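PDB 6ED2: glycosyl hydrolase family 2, TIM barrel domain protein from Faecalibacterium prausnitzii A2-165, which acts as a beta-glucuronidase of a human gut bacterium, probably hydrolysing beta-glucuronides to release glucuronic acid, including those of conjugated drugs. Local coordinates for residues V314-F319 against A349-T354; F372-E377 against P431-W436; F533-T538 against L578-A583. All coordinates share one frame; numbering follows the deposited sequence.

Contact 1: V314-F319 against A349-T354; sequences VYLRGF and ANCFRT
Gly318 pairs with Cys351 and Phe319 with Phe352 as parallel neighbours in the TIM barrel, where strands 312-320 and 351-353 form a beta-alpha-beta unit with helix 334-347 as its crossover. The contact is buried, and the two short strand segments are strongly twisted, their directions 52° apart. Phe319 N donates to Cys351 O at 3.2 Å, and one step further Arg353 N reaches Phe319 O. Gly318 has to be glycine: its CA already lies 3.0 Å from Cys351 O, and its backbone angles would jam any CB.

Ahead of the strand, Asn350 does the pairing with its side chain as well as its backbone. Asn350 N donates to Arg317 O at 2.8 Å. With CG folded between backbone N and carbonyl carbon (chi1 62°), the amide swings back against 314-319 and is gripped at both ends. ND2 gives an almost straight bond to Tyr315 O, 3.1 Å away, while OD1 accepts Arg317 N at 3.0 Å, the donor standing above the amide carbonyl plane. Tyr315 O also takes NE and NH2 of Arg317, which approach side-on in the guanidinium plane, so three donors share this one carbonyl. The guanidinium and the amide are turned 59° apart, and Arg317 NH1 goes on to the carbonyls of Trp619 and Leu622. With an alanine in place of Asn350, Arg317 N would probably lack its side-chain acceptor and Tyr315 O one of its three donors, leaving 314-317 less firmly held.

Beside the asparagine, the ring of Phe319 packs on Met344 and Ile347 of the crossover helix and reaches back to Ala349, its CE2 lying 3.7 Å from Ala349 CB.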
ATOM      1  N   VAL A 314      40.139  -4.584   0.499  1.00 30.38           N
ATOM      2  CA  VAL A 314      38.714  -4.786   0.255  1.00 31.15           C
ATOM      3  C   VAL A 314      37.969  -3.545   0.713  1.00 30.73           C
ATOM      4  O   VAL A 314      38.136  -3.106   1.858  1.00 28.59           O
ATOM      5  CB  VAL A 314      38.150  -6.019   0.991  1.00 27.51           C
ATOM      6  CG1 VAL A 314      36.650  -6.119   0.736  1.00 32.16           C
ATOM      7  CG2 VAL A 314      38.835  -7.279   0.526  1.00 33.86           C
ATOM      8  N   TYR A 315      37.138  -2.994  -0.167  1.00 31.92           N
ATOM      9  CA  TYR A 315      36.228  -1.920   0.201  1.00 26.95           C
ATOM     10  C   TYR A 315      34.932  -2.559   0.694  1.00 26.66           C
ATOM     11  O   TYR A 315      34.248  -3.251  -0.067  1.00 28.82           O
ATOM     12  CB  TYR A 315      35.979  -0.980  -0.983  1.00 26.34           C
ATOM     13  CG  TYR A 315      35.064   0.164  -0.632  1.00 30.95           C
ATOM     14  CD1 TYR A 315      35.568   1.353  -0.094  1.00 27.99           C
ATOM     15  CD2 TYR A 315      33.683   0.049  -0.793  1.00 27.59           C
ATOM     16  CE1 TYR A 315      34.710   2.408   0.264  1.00 26.87           C
ATOM     17  CE2 TYR A 315      32.826   1.090  -0.446  1.00 27.08           C
ATOM     18  CZ  TYR A 315      33.342   2.263   0.081  1.00 32.34           C
ATOM     19  OH  TYR A 315      32.478   3.286   0.417  1.00 28.32           O
ATOM     20  N   LEU A 316      34.614  -2.351   1.970  1.00 25.78           N
ATOM     21  CA  LEU A 316      33.481  -3.024   2.585  1.00 25.43           C
ATOM     22  C   LEU A 316      32.180  -2.382   2.110  1.00 31.05           C
ATOM     23  O   LEU A 316      32.059  -1.151   2.075  1.00 28.47           O
ATOM     24  CB  LEU A 316      33.581  -2.952   4.114  1.00 25.11           C
ATOM     25  CG  LEU A 316      34.909  -3.319   4.817  1.00 30.76           C
ATOM     26  CD1 LEU A 316      34.806  -3.206   6.353  1.00 22.89           C
ATOM     27  CD2 LEU A 316      35.400  -4.714   4.440  1.00 26.51           C
ATOM     28  N   ARG A 317      31.213  -3.216   1.733  1.00 28.08           N
ATOM     29  CA  ARG A 317      29.883  -2.756   1.342  1.00 27.79           C
ATOM     30  C   ARG A 317      28.869  -3.774   1.840  1.00 28.63           C
ATOM     31  O   ARG A 317      29.077  -4.987   1.703  1.00 28.19           O
ATOM     32  CB  ARG A 317      29.755  -2.572  -0.184  1.00 26.81           C
ATOM     33  CG  ARG A 317      29.804  -3.876  -0.984  1.00 27.67           C
ATOM     34  CD  ARG A 317      30.424  -3.670  -2.351  1.00 27.35           C
ATOM     35  NE  ARG A 317      31.862  -3.460  -2.238  1.00 32.11           N
ATOM     36  CZ  ARG A 317      32.686  -3.310  -3.272  1.00 34.20           C
ATOM     37  NH1 ARG A 317      32.216  -3.352  -4.514  1.00 29.09           N
ATOM     38  NH2 ARG A 317      33.986  -3.120  -3.061  1.00 28.67           N
ATOM     39  N   GLY A 318      27.786  -3.281   2.430  1.00 26.69           N
ATOM     40  CA  GLY A 318      26.791  -4.169   2.986  1.00 26.69           C
ATOM     41  C   GLY A 318      25.885  -3.493   3.981  1.00 26.30           C
ATOM     42  O   GLY A 318      25.451  -2.359   3.757  1.00 26.93           O
ATOM     43  N   PHE A 319      25.612  -4.156   5.102  1.00 27.77           N
ATOM     44  CA  PHE A 319      24.475  -3.766   5.918  1.00 26.49           C
ATOM     45  C   PHE A 319      24.799  -3.820   7.397  1.00 28.03           C
ATOM     46  O   PHE A 319      25.616  -4.626   7.851  1.00 25.45           O
ATOM     47  CB  PHE A 319      23.259  -4.685   5.675  1.00 25.02           C
ATOM     48  CG  PHE A 319      22.866  -4.802   4.243  1.00 24.03           C
ATOM     49  CD1 PHE A 319      22.021  -3.854   3.664  1.00 25.96           C
ATOM     50  CD2 PHE A 319      23.331  -5.862   3.469  1.00 25.27           C
ATOM     51  CE1 PHE A 319      21.646  -3.957   2.335  1.00 23.08           C
ATOM     52  CE2 PHE A 319      22.977  -5.978   2.121  1.00 27.37           C
ATOM     53  CZ  PHE A 319      22.139  -5.027   1.551  1.00 28.35           C
ATOM     54  N   ALA A 349      26.600  -7.082  -1.797  1.00 24.35           N
ATOM     55  CA  ALA A 349      27.214  -6.869  -0.498  1.00 28.24           C
ATOM     56  C   ALA A 349      28.364  -7.852  -0.287  1.00 28.47           C
ATOM     57  O   ALA A 349      28.349  -8.976  -0.795  1.00 28.05           O
ATOM     58  CB  ALA A 349      26.157  -7.016   0.604  1.00 21.86           C
ATOM     59  N   ASN A 350      29.383  -7.425   0.457  1.00 29.19           N
ATOM     60  CA  ASN A 350      30.410  -8.369   0.897  1.00 29.95           C
ATOM     61  C   ASN A 350      30.572  -8.380   2.412  1.00 24.50           C
ATOM     62  O   ASN A 350      31.460  -9.065   2.925  1.00 27.50           O
ATOM     63  CB  ASN A 350      31.754  -8.084   0.212  1.00 25.02           C
ATOM     64  CG  ASN A 350      32.317  -6.691   0.544  1.00 29.44           C
ATOM     65  OD1 ASN A 350      31.986  -6.094   1.575  1.00 29.25           O
ATOM     66  ND2 ASN A 350      33.170  -6.172  -0.338  1.00 24.57           N
ATOM     67  N   CYS A 351      29.711  -7.682   3.148  1.00 24.91           N
ATOM     68  CA  CYS A 351      30.002  -7.449   4.554  1.00 25.41           C
ATOM     69  C   CYS A 351      28.728  -7.088   5.299  1.00 21.23           C
ATOM     70  O   CYS A 351      27.863  -6.396   4.761  1.00 25.19           O
ATOM     71  CB  CYS A 351      31.040  -6.319   4.711  1.00 26.42           C
ATOM     72  SG  CYS A 351      31.473  -5.952   6.439  1.00 30.40           S
ATOM     73  N   PHE A 352      28.627  -7.531   6.553  1.00 20.03           N
ATOM     74  CA  PHE A 352      27.598  -6.967   7.427  1.00 25.36           C
ATOM     75  C   PHE A 352      28.075  -6.952   8.870  1.00 24.36           C
ATOM     76  O   PHE A 352      28.977  -7.693   9.258  1.00 24.65           O
ATOM     77  CB  PHE A 352      26.246  -7.715   7.337  1.00 23.03           C
ATOM     78  CG  PHE A 352      26.313  -9.185   7.697  1.00 23.74           C
ATOM     79  CD1 PHE A 352      26.141  -9.608   9.004  1.00 22.77           C
ATOM     80  CD2 PHE A 352      26.500 -10.146   6.713  1.00 25.19           C
ATOM     81  CE1 PHE A 352      26.171 -10.972   9.325  1.00 24.10           C
ATOM     82  CE2 PHE A 352      26.530 -11.506   7.030  1.00 26.59           C
ATOM     83  CZ  PHE A 352      26.377 -11.912   8.342  1.00 21.92           C
ATOM     84  N   ARG A 353      27.424  -6.111   9.663  1.00 26.73           N
ATOM     85  CA  ARG A 353      27.687  -5.978  11.087  1.00 26.22           C
ATOM     86  C   ARG A 353      26.547  -6.633  11.849  1.00 27.95           C
ATOM     87  O   ARG A 353      25.381  -6.504  11.458  1.00 28.96           O
ATOM     88  CB  ARG A 353      27.818  -4.490  11.468  1.00 27.11           C
ATOM     89  CG  ARG A 353      27.867  -4.194  12.977  1.00 30.39           C
ATOM     90  CD  ARG A 353      28.133  -2.704  13.286  1.00 29.91           C
ATOM     91  NE  ARG A 353      27.081  -1.831  12.758  1.00 24.39           N
ATOM     92  CZ  ARG A 353      26.233  -1.143  13.509  1.00 28.25           C
ATOM     93  NH1 ARG A 353      26.311  -1.211  14.828  1.00 28.69           N
ATOM     94  NH2 ARG A 353      25.309  -0.375  12.942  1.00 29.63           N
ATOM     95  N   THR A 354      26.872  -7.347  12.934  1.00 26.17           N
ATOM     96  CA  THR A 354      25.826  -8.006  13.722  1.00 23.91           C
ATOM     97  C   THR A 354      25.237  -7.029  14.737  1.00 23.66           C
ATOM     98  O   THR A 354      25.299  -7.208  15.954  1.00 27.47           O
ATOM     99  CB  THR A 354      26.347  -9.274  14.404  1.00 26.45           C
ATOM    100  OG1 THR A 354      27.121  -8.934  15.567  1.00 24.60           O
ATOM    101  CG2 THR A 354      27.173 -10.123  13.438  1.00 24.64           C
TER

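Contact 2: F372-E377 against P431-W436; sequences FLIIDE and PSVIAW
The indole of Trp436 meets Asp376 at its edge: carboxylate OD2 lies near the ring plane, 3.5 Å from CZ3, and the two planes are 27° apart. Asp376 CB also lies against the benzo side of the ring, 3.7 Å from CE3. CG stands roughly opposite the backbone N of Asp376 (chi1 -151°), which lays the carboxylate along this rim. Its OD1 bonds to Tyr364, and Trp436 NE1 to Asp464.

The strands that carry these groups, 373-377 and 433-440, run parallel in the TIM barrel and are joined by backbone bonds. Ile374 N donates to Ser432 O at 2.8 Å, Ile434 N returns a nearly straight bond to Ile374 O, and Asp376 N reaches Ala435 O at 2.9 Å. Ile374 pairs with Val433 but Ile375 with Ala435, so Ile434 is the extra residue of a beta bulge, its psi turned to -3°. Its CG1 leans on Leu373 CB at 3.9 Å. Ile375 and Ala435 share one face, with CG1 against CB at 4.2 Å.

On the other face Ile374 CD1 touches Ser432 OG, whose polar partner is Asp368. That face, carrying Ile374, Val433, Asp376 and Trp436, packs outward on the barrel's helices: Tyr364 of helix 361-370 covers Ile374 and Val433, while Met423 and Ile424 of helix 409-427 cover the tryptophan. Strand 351-353 adds its own backbone bonds to Leu373 and Ile375.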
ATOM      1  N   PHE A 372      31.321 -14.152   3.107  1.00 28.04           N
ATOM      2  CA  PHE A 372      30.914 -12.828   3.560  1.00 29.48           C
ATOM      3  C   PHE A 372      31.762 -12.421   4.758  1.00 30.82           C
ATOM      4  O   PHE A 372      32.180 -13.265   5.551  1.00 27.48           O
ATOM      5  CB  PHE A 372      29.430 -12.798   3.944  1.00 29.07           C
ATOM      6  CG  PHE A 372      28.510 -12.485   2.791  1.00 32.15           C
ATOM      7  CD1 PHE A 372      28.110 -13.481   1.916  1.00 30.60           C
ATOM      8  CD2 PHE A 372      28.050 -11.193   2.586  1.00 28.94           C
ATOM      9  CE1 PHE A 372      27.265 -13.190   0.850  1.00 30.40           C
ATOM     10  CE2 PHE A 372      27.210 -10.894   1.515  1.00 31.68           C
ATOM     11  CZ  PHE A 372      26.815 -11.893   0.649  1.00 27.59           C
ATOM     12  N   LEU A 373      32.036 -11.123   4.865  1.00 26.33           N
ATOM     13  CA  LEU A 373      32.795 -10.564   5.973  1.00 26.97           C
ATOM     14  C   LEU A 373      31.836 -10.061   7.039  1.00 23.55           C
ATOM     15  O   LEU A 373      30.846  -9.391   6.730  1.00 25.76           O
ATOM     16  CB  LEU A 373      33.684  -9.412   5.490  1.00 25.91           C
ATOM     17  CG  LEU A 373      34.572  -9.704   4.287  1.00 26.70           C
ATOM     18  CD1 LEU A 373      35.345  -8.458   3.864  1.00 28.08           C
ATOM     19  CD2 LEU A 373      35.528 -10.846   4.628  1.00 25.98           C
ATOM     20  N   ILE A 374      32.153 -10.349   8.296  1.00 25.75           N
ATOM     21  CA  ILE A 374      31.310  -9.991   9.433  1.00 22.65           C
ATOM     22  C   ILE A 374      32.095  -9.106  10.391  1.00 28.65           C
ATOM     23  O   ILE A 374      33.212  -9.458  10.796  1.00 27.35           O
ATOM     24  CB  ILE A 374      30.819 -11.243  10.179  1.00 23.50           C
ATOM     25  CG1 ILE A 374      29.901 -12.082   9.275  1.00 24.47           C
ATOM     26  CG2 ILE A 374      30.135 -10.855  11.500  1.00 18.87           C
ATOM     27  CD1 ILE A 374      29.255 -13.237  10.010  1.00 23.16           C
ATOM     28  N   ILE A 375      31.488  -7.992  10.789  1.00 24.41           N
ATOM     29  CA  ILE A 375      31.895  -7.238  11.963  1.00 25.13           C
ATOM     30  C   ILE A 375      31.024  -7.692  13.126  1.00 24.75           C
ATOM     31  O   ILE A 375      29.814  -7.458  13.133  1.00 28.38           O
ATOM     32  CB  ILE A 375      31.781  -5.727  11.738  1.00 29.04           C
ATOM     33  CG1 ILE A 375      32.619  -5.315  10.520  1.00 24.53           C
ATOM     34  CG2 ILE A 375      32.226  -4.985  12.987  1.00 21.51           C
ATOM     35  CD1 ILE A 375      32.511  -3.839  10.170  1.00 21.85           C
ATOM     36  N   ASP A 376      31.643  -8.328  14.117  1.00 28.43           N
ATOM     37  CA  ASP A 376      30.941  -9.001  15.204  1.00 25.34           C
ATOM     38  C   ASP A 376      30.767  -8.027  16.361  1.00 27.17           C
ATOM     39  O   ASP A 376      31.755  -7.468  16.865  1.00 29.76           O
ATOM     40  CB  ASP A 376      31.738 -10.228  15.646  1.00 24.27           C
ATOM     41  CG  ASP A 376      30.863 -11.353  16.217  1.00 31.40           C
ATOM     42  OD1 ASP A 376      29.623 -11.190  16.395  1.00 25.86           O
ATOM     43  OD2 ASP A 376      31.452 -12.418  16.510  1.00 28.12           O
ATOM     44  N   GLU A 377      29.528  -7.841  16.802  1.00 25.12           N
ATOM     45  CA  GLU A 377      29.198  -6.780  17.742  1.00 25.74           C
ATOM     46  C   GLU A 377      28.537  -7.333  19.000  1.00 29.15           C
ATOM     47  O   GLU A 377      27.575  -8.108  18.927  1.00 28.14           O
ATOM     48  CB  GLU A 377      28.286  -5.743  17.083  1.00 27.18           C
ATOM     49  CG  GLU A 377      27.937  -4.578  18.006  1.00 28.54           C
ATOM     50  CD  GLU A 377      27.306  -3.402  17.258  1.00 33.04           C
ATOM     51  OE1 GLU A 377      28.008  -2.760  16.433  1.00 34.31           O
ATOM     52  OE2 GLU A 377      26.110  -3.116  17.508  1.00 34.61           O
ATOM     53  N   PRO A 431      36.155 -17.939   9.613  1.00 30.15           N
ATOM     54  CA  PRO A 431      36.868 -17.109   8.635  1.00 26.20           C
ATOM     55  C   PRO A 431      36.102 -15.835   8.307  1.00 30.81           C
ATOM     56  O   PRO A 431      36.722 -14.799   8.042  1.00 28.66           O
ATOM     57  CB  PRO A 431      37.001 -18.031   7.416  1.00 25.74           C
ATOM     58  CG  PRO A 431      35.898 -19.016   7.578  1.00 29.47           C
ATOM     59  CD  PRO A 431      35.766 -19.244   9.054  1.00 27.05           C
ATOM     60  N   SER A 432      34.766 -15.875   8.366  1.00 27.57           N
ATOM     61  CA  SER A 432      33.961 -14.706   8.022  1.00 29.47           C
ATOM     62  C   SER A 432      34.177 -13.542   8.988  1.00 27.29           C
ATOM     63  O   SER A 432      34.075 -12.382   8.573  1.00 28.39           O
ATOM     64  CB  SER A 432      32.466 -15.074   7.971  1.00 26.97           C
ATOM     65  OG  SER A 432      31.976 -15.513   9.234  1.00 27.91           O
ATOM     66  N   VAL A 433      34.484 -13.817  10.256  1.00 27.72           N
ATOM     67  CA  VAL A 433      34.578 -12.779  11.289  1.00 24.47           C
ATOM     68  C   VAL A 433      35.938 -12.084  11.187  1.00 28.33           C
ATOM     69  O   VAL A 433      36.982 -12.697  11.440  1.00 28.90           O
ATOM     70  CB  VAL A 433      34.358 -13.372  12.681  1.00 23.98           C
ATOM     71  CG1 VAL A 433      34.673 -12.345  13.788  1.00 24.12           C
ATOM     72  CG2 VAL A 433      32.923 -13.876  12.805  1.00 25.00           C
ATOM     73  N   ILE A 434      35.935 -10.799  10.825  1.00 27.34           N
ATOM     74  CA  ILE A 434      37.176 -10.062  10.588  1.00 27.04           C
ATOM     75  C   ILE A 434      37.349  -8.848  11.497  1.00 28.53           C
ATOM     76  O   ILE A 434      38.389  -8.189  11.427  1.00 32.16           O
ATOM     77  CB  ILE A 434      37.315  -9.638   9.108  1.00 28.04           C
ATOM     78  CG1 ILE A 434      36.031  -9.006   8.563  1.00 26.71           C
ATOM     79  CG2 ILE A 434      37.690 -10.826   8.238  1.00 26.94           C
ATOM     80  CD1 ILE A 434      35.890  -7.526   8.846  1.00 22.57           C
ATOM     81  N   ALA A 435      36.382  -8.528  12.352  1.00 27.51           N
ATOM     82  CA  ALA A 435      36.515  -7.344  13.197  1.00 29.13           C
ATOM     83  C   ALA A 435      35.522  -7.432  14.340  1.00 29.13           C
ATOM     84  O   ALA A 435      34.511  -8.138  14.253  1.00 25.90           O
ATOM     85  CB  ALA A 435      36.296  -6.046  12.410  1.00 25.41           C
ATOM     86  N   TRP A 436      35.822  -6.689  15.409  1.00 22.14           N
ATOM     87  CA  TRP A 436      35.014  -6.642  16.624  1.00 21.50           C
ATOM     88  C   TRP A 436      34.490  -5.231  16.820  1.00 26.80           C
ATOM     89  O   TRP A 436      35.263  -4.273  16.785  1.00 32.77           O
ATOM     90  CB  TRP A 436      35.829  -7.037  17.868  1.00 25.75           C
ATOM     91  CG  TRP A 436      36.650  -8.283  17.693  1.00 30.26           C
ATOM     92  CD1 TRP A 436      38.012  -8.371  17.595  1.00 29.27           C
ATOM     93  CD2 TRP A 436      36.150  -9.619  17.569  1.00 29.76           C
ATOM     94  NE1 TRP A 436      38.393  -9.686  17.448  1.00 26.60           N
ATOM     95  CE2 TRP A 436      37.266 -10.472  17.430  1.00 30.06           C
ATOM     96  CE3 TRP A 436      34.868 -10.181  17.588  1.00 26.01           C
ATOM     97  CZ2 TRP A 436      37.135 -11.857  17.287  1.00 27.30           C
ATOM     98  CZ3 TRP A 436      34.744 -11.567  17.458  1.00 26.27           C
ATOM     99  CH2 TRP A 436      35.867 -12.379  17.300  1.00 28.53           C
TER

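Contact 3: F533-T538 against L578-A583; sequences FTEYGT and LVWNFA
Leu578 N donates to Phe533 O at 2.7 Å and Trp580 N to Tyr536 O at 2.9 Å. These two bonds join strands 531-535 and 574-580, parallel neighbours in the TIM barrel linked through helix 554-570. Between them one segment advances three residues and the other two; the extra residue is probably accommodated near Thr534, whose psi is -12°. The Thr534 carbonyl accepts a hydrogen bond from Arg353.

From here the side chains take over. Glu535 and Trp580 run side by side, pointing the same way, and the carboxylate stacks on the indole with the planes 10° apart. Glu535 CD stands over the ring, 3.7 Å from Trp580 CD2. The opposite face of the indole carries Asn581 ND2, 3.2 Å above the plane and offset toward the rim. A cis peptide joins Trp580 to Asn581, as in many barrels of this glycosidase clan, and Asn581 OD1 then accepts Ala583 N in an Asx turn.

Farther out, Val579 sets CG2 over the centre of the Tyr536 ring in a CH-pi contact, 3.8 Å from the centroid. CG2 is the branch anti to the backbone N, CG1 filling the place between N and the carbonyl carbon (chi1 70°). Tyr536 OH bonds to His565 of helix 554-570. Next along, a CB on Gly537 would run into Trp580 O, and its backbone angles by themselves call for glycine.

The carboxylate of Glu535 is thus held flat by the indole and fixed in rotation by Tyr497 on OE1 and Arg353 on OE2. OE1 also binds a glycerol, probably from the crystallisation liquor, consistent with a polar pocket at the C-terminal ends of the barrel strands, where glycosidases of this fold bind their sugars.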
ATOM      1  N   PHE A 533      31.349   3.766   7.362  1.00 23.75           N
ATOM      2  CA  PHE A 533      30.030   4.128   7.845  1.00 24.47           C
ATOM      3  C   PHE A 533      29.270   2.859   8.191  1.00 26.66           C
ATOM      4  O   PHE A 533      29.193   1.924   7.387  1.00 26.83           O
ATOM      5  CB  PHE A 533      29.295   4.986   6.817  1.00 26.64           C
ATOM      6  CG  PHE A 533      29.872   6.373   6.708  1.00 25.48           C
ATOM      7  CD1 PHE A 533      29.369   7.405   7.479  1.00 26.91           C
ATOM      8  CD2 PHE A 533      30.963   6.624   5.880  1.00 26.63           C
ATOM      9  CE1 PHE A 533      29.931   8.674   7.410  1.00 27.07           C
ATOM     10  CE2 PHE A 533      31.519   7.894   5.787  1.00 21.64           C
ATOM     11  CZ  PHE A 533      31.012   8.912   6.557  1.00 24.98           C
ATOM     12  N   THR A 534      28.769   2.803   9.411  1.00 26.89           N
ATOM     13  CA  THR A 534      28.017   1.651   9.861  1.00 31.68           C
ATOM     14  C   THR A 534      26.521   1.916   9.937  1.00 31.55           C
ATOM     15  O   THR A 534      25.753   0.962  10.103  1.00 30.70           O
ATOM     16  CB  THR A 534      28.535   1.183  11.232  1.00 30.49           C
ATOM     17  OG1 THR A 534      28.820   2.330  12.043  1.00 26.81           O
ATOM     18  CG2 THR A 534      29.801   0.354  11.057  1.00 24.30           C
ATOM     19  N   GLU A 535      26.087   3.173   9.842  1.00 29.82           N
ATOM     20  CA  GLU A 535      24.670   3.477   9.668  1.00 28.02           C
ATOM     21  C   GLU A 535      24.521   4.746   8.851  1.00 30.85           C
ATOM     22  O   GLU A 535      25.341   5.667   8.946  1.00 28.43           O
ATOM     23  CB  GLU A 535      23.920   3.663  10.994  1.00 29.32           C
ATOM     24  CG  GLU A 535      23.864   2.408  11.818  1.00 30.72           C
ATOM     25  CD  GLU A 535      22.950   2.517  12.985  1.00 33.58           C
ATOM     26  OE1 GLU A 535      22.065   3.408  12.963  1.00 33.55           O
ATOM     27  OE2 GLU A 535      23.113   1.693  13.914  1.00 36.26           O
ATOM     28  N   TYR A 536      23.439   4.781   8.078  1.00 24.99           N
ATOM     29  CA  TYR A 536      22.923   5.901   7.305  1.00 26.74           C
ATOM     30  C   TYR A 536      21.722   5.380   6.519  1.00 32.57           C
ATOM     31  O   TYR A 536      21.596   4.172   6.276  1.00 24.28           O
ATOM     32  CB  TYR A 536      23.982   6.505   6.379  1.00 28.17           C
ATOM     33  CG  TYR A 536      24.467   5.630   5.231  1.00 26.85           C
ATOM     34  CD1 TYR A 536      24.060   5.891   3.922  1.00 26.88           C
ATOM     35  CD2 TYR A 536      25.344   4.575   5.443  1.00 22.11           C
ATOM     36  CE1 TYR A 536      24.503   5.124   2.864  1.00 24.97           C
ATOM     37  CE2 TYR A 536      25.814   3.804   4.382  1.00 20.63           C
ATOM     38  CZ  TYR A 536      25.388   4.084   3.093  1.00 27.91           C
ATOM     39  OH  TYR A 536      25.836   3.330   2.019  1.00 28.12           O
ATOM     40  N   GLY A 537      20.815   6.295   6.177  1.00 27.20           N
ATOM     41  CA  GLY A 537      19.596   5.922   5.488  1.00 29.60           C
ATOM     42  C   GLY A 537      18.387   6.750   5.888  1.00 34.56           C
ATOM     43  O   GLY A 537      18.474   7.626   6.758  1.00 28.25           O
ATOM     44  N   THR A 538      17.246   6.496   5.249  1.00 27.84           N
ATOM     45  CA  THR A 538      16.022   7.215   5.559  1.00 26.31           C
ATOM     46  C   THR A 538      14.885   6.212   5.609  1.00 31.67           C
ATOM     47  O   THR A 538      14.892   5.205   4.895  1.00 27.31           O
ATOM     48  CB  THR A 538      15.669   8.315   4.525  1.00 29.57           C
ATOM     49  OG1 THR A 538      15.219   7.719   3.296  1.00 26.95           O
ATOM     50  CG2 THR A 538      16.842   9.234   4.255  1.00 29.71           C
ATOM     51  N   LEU A 578      28.274   0.513   5.233  1.00 23.63           N
ATOM     52  CA  LEU A 578      27.284  -0.456   5.667  1.00 26.11           C
ATOM     53  C   LEU A 578      26.051   0.366   5.981  1.00 27.79           C
ATOM     54  O   LEU A 578      26.071   1.196   6.901  1.00 24.52           O
ATOM     55  CB  LEU A 578      27.756  -1.270   6.873  1.00 22.31           C
ATOM     56  CG  LEU A 578      29.107  -1.972   6.743  1.00 26.34           C
ATOM     57  CD1 LEU A 578      29.377  -2.782   7.999  1.00 26.36           C
ATOM     58  CD2 LEU A 578      29.212  -2.857   5.523  1.00 22.67           C
ATOM     59  N   VAL A 579      25.001   0.176   5.183  1.00 23.87           N
ATOM     60  CA  VAL A 579      23.831   1.040   5.257  1.00 23.50           C
ATOM     61  C   VAL A 579      22.885   0.477   6.303  1.00 24.78           C
ATOM     62  O   VAL A 579      22.877  -0.727   6.578  1.00 27.31           O
ATOM     63  CB  VAL A 579      23.168   1.181   3.865  1.00 29.44           C
ATOM     64  CG1 VAL A 579      22.506  -0.131   3.427  1.00 23.74           C
ATOM     65  CG2 VAL A 579      22.167   2.340   3.836  1.00 26.28           C
ATOM     66  N   TRP A 580      22.107   1.359   6.928  1.00 25.99           N
ATOM     67  CA  TRP A 580      21.040   0.956   7.838  1.00 26.18           C
ATOM     68  C   TRP A 580      19.713   0.981   7.084  1.00 25.72           C
ATOM     69  O   TRP A 580      19.311   2.034   6.590  1.00 27.11           O
ATOM     70  CB  TRP A 580      20.977   1.911   9.018  1.00 24.33           C
ATOM     71  CG  TRP A 580      20.235   1.403  10.205  1.00 25.60           C
ATOM     72  CD1 TRP A 580      19.065   1.890  10.709  1.00 25.24           C
ATOM     73  CD2 TRP A 580      20.639   0.343  11.068  1.00 22.51           C
ATOM     74  NE1 TRP A 580      18.715   1.193  11.837  1.00 26.78           N
ATOM     75  CE2 TRP A 580      19.663   0.230  12.074  1.00 24.84           C
ATOM     76  CE3 TRP A 580      21.730  -0.534  11.081  1.00 24.73           C
ATOM     77  CZ2 TRP A 580      19.743  -0.724  13.089  1.00 20.49           C
ATOM     78  CZ3 TRP A 580      21.804  -1.483  12.077  1.00 24.22           C
ATOM     79  CH2 TRP A 580      20.815  -1.568  13.074  1.00 23.46           C
ATOM     80  N   ASN A 581      19.021  -0.149   6.993  1.00 29.95           N
ATOM     81  CA  ASN A 581      19.340  -1.463   7.542  1.00 29.42           C
ATOM     82  C   ASN A 581      19.026  -2.448   6.398  1.00 28.83           C
ATOM     83  O   ASN A 581      18.340  -2.067   5.442  1.00 27.70           O
ATOM     84  CB  ASN A 581      18.468  -1.721   8.776  1.00 24.65           C
ATOM     85  CG  ASN A 581      18.684  -3.100   9.430  1.00 29.98           C
ATOM     86  OD1 ASN A 581      18.219  -4.133   8.933  1.00 26.41           O
ATOM     87  ND2 ASN A 581      19.307  -3.093  10.610  1.00 29.19           N
ATOM     88  N   PHE A 582      19.507  -3.693   6.482  1.00 26.58           N
ATOM     89  CA  PHE A 582      19.156  -4.697   5.475  1.00 25.44           C
ATOM     90  C   PHE A 582      17.640  -4.764   5.235  1.00 25.52           C
ATOM     91  O   PHE A 582      17.182  -4.797   4.090  1.00 25.02           O
ATOM     92  CB  PHE A 582      19.697  -6.068   5.904  1.00 25.86           C
ATOM     93  CG  PHE A 582      19.240  -7.215   5.020  1.00 26.15           C
ATOM     94  CD1 PHE A 582      19.840  -7.437   3.790  1.00 26.68           C
ATOM     95  CD2 PHE A 582      18.225  -8.060   5.427  1.00 27.60           C
ATOM     96  CE1 PHE A 582      19.427  -8.467   2.974  1.00 29.45           C
ATOM     97  CE2 PHE A 582      17.806  -9.117   4.620  1.00 25.46           C
ATOM     98  CZ  PHE A 582      18.409  -9.320   3.393  1.00 30.48           C
ATOM     99  N   ALA A 583      16.840  -4.773   6.299  1.00 24.68           N
ATOM    100  CA  ALA A 583      15.404  -4.950   6.126  1.00 27.38           C
ATOM    101  C   ALA A 583      14.644  -4.197   7.211  1.00 24.92           C
ATOM    102  O   ALA A 583      15.151  -4.003   8.317  1.00 26.89           O
ATOM    103  CB  ALA A 583      15.036  -6.450   6.141  1.00 21.83           C
TER

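In the fold
All three contacts belong to one TIM barrel. Contacts 1 and 2, centres about 9 Å apart, join through neighbouring strands 351-353 and 373-377; contacts 1 and 3, centres about 11 Å apart, join where Gly318 O meets Val579 N at 2.9 Å, a probable hydrogen bond. Contacts 2 and 3, about 17 Å between centres, touch at Ile375 CD1 and Leu578 CD1 in the interior. Arg353 makes salt bridges to Glu377 and Glu535 at the C-terminal strand ends, where the active site of this family is expected. The side chain of Arg353 is about 6 Å from a bound glycerol and about 8 Å from a magnesium ion; the Thr239 and Glu241 magnesium site is remote.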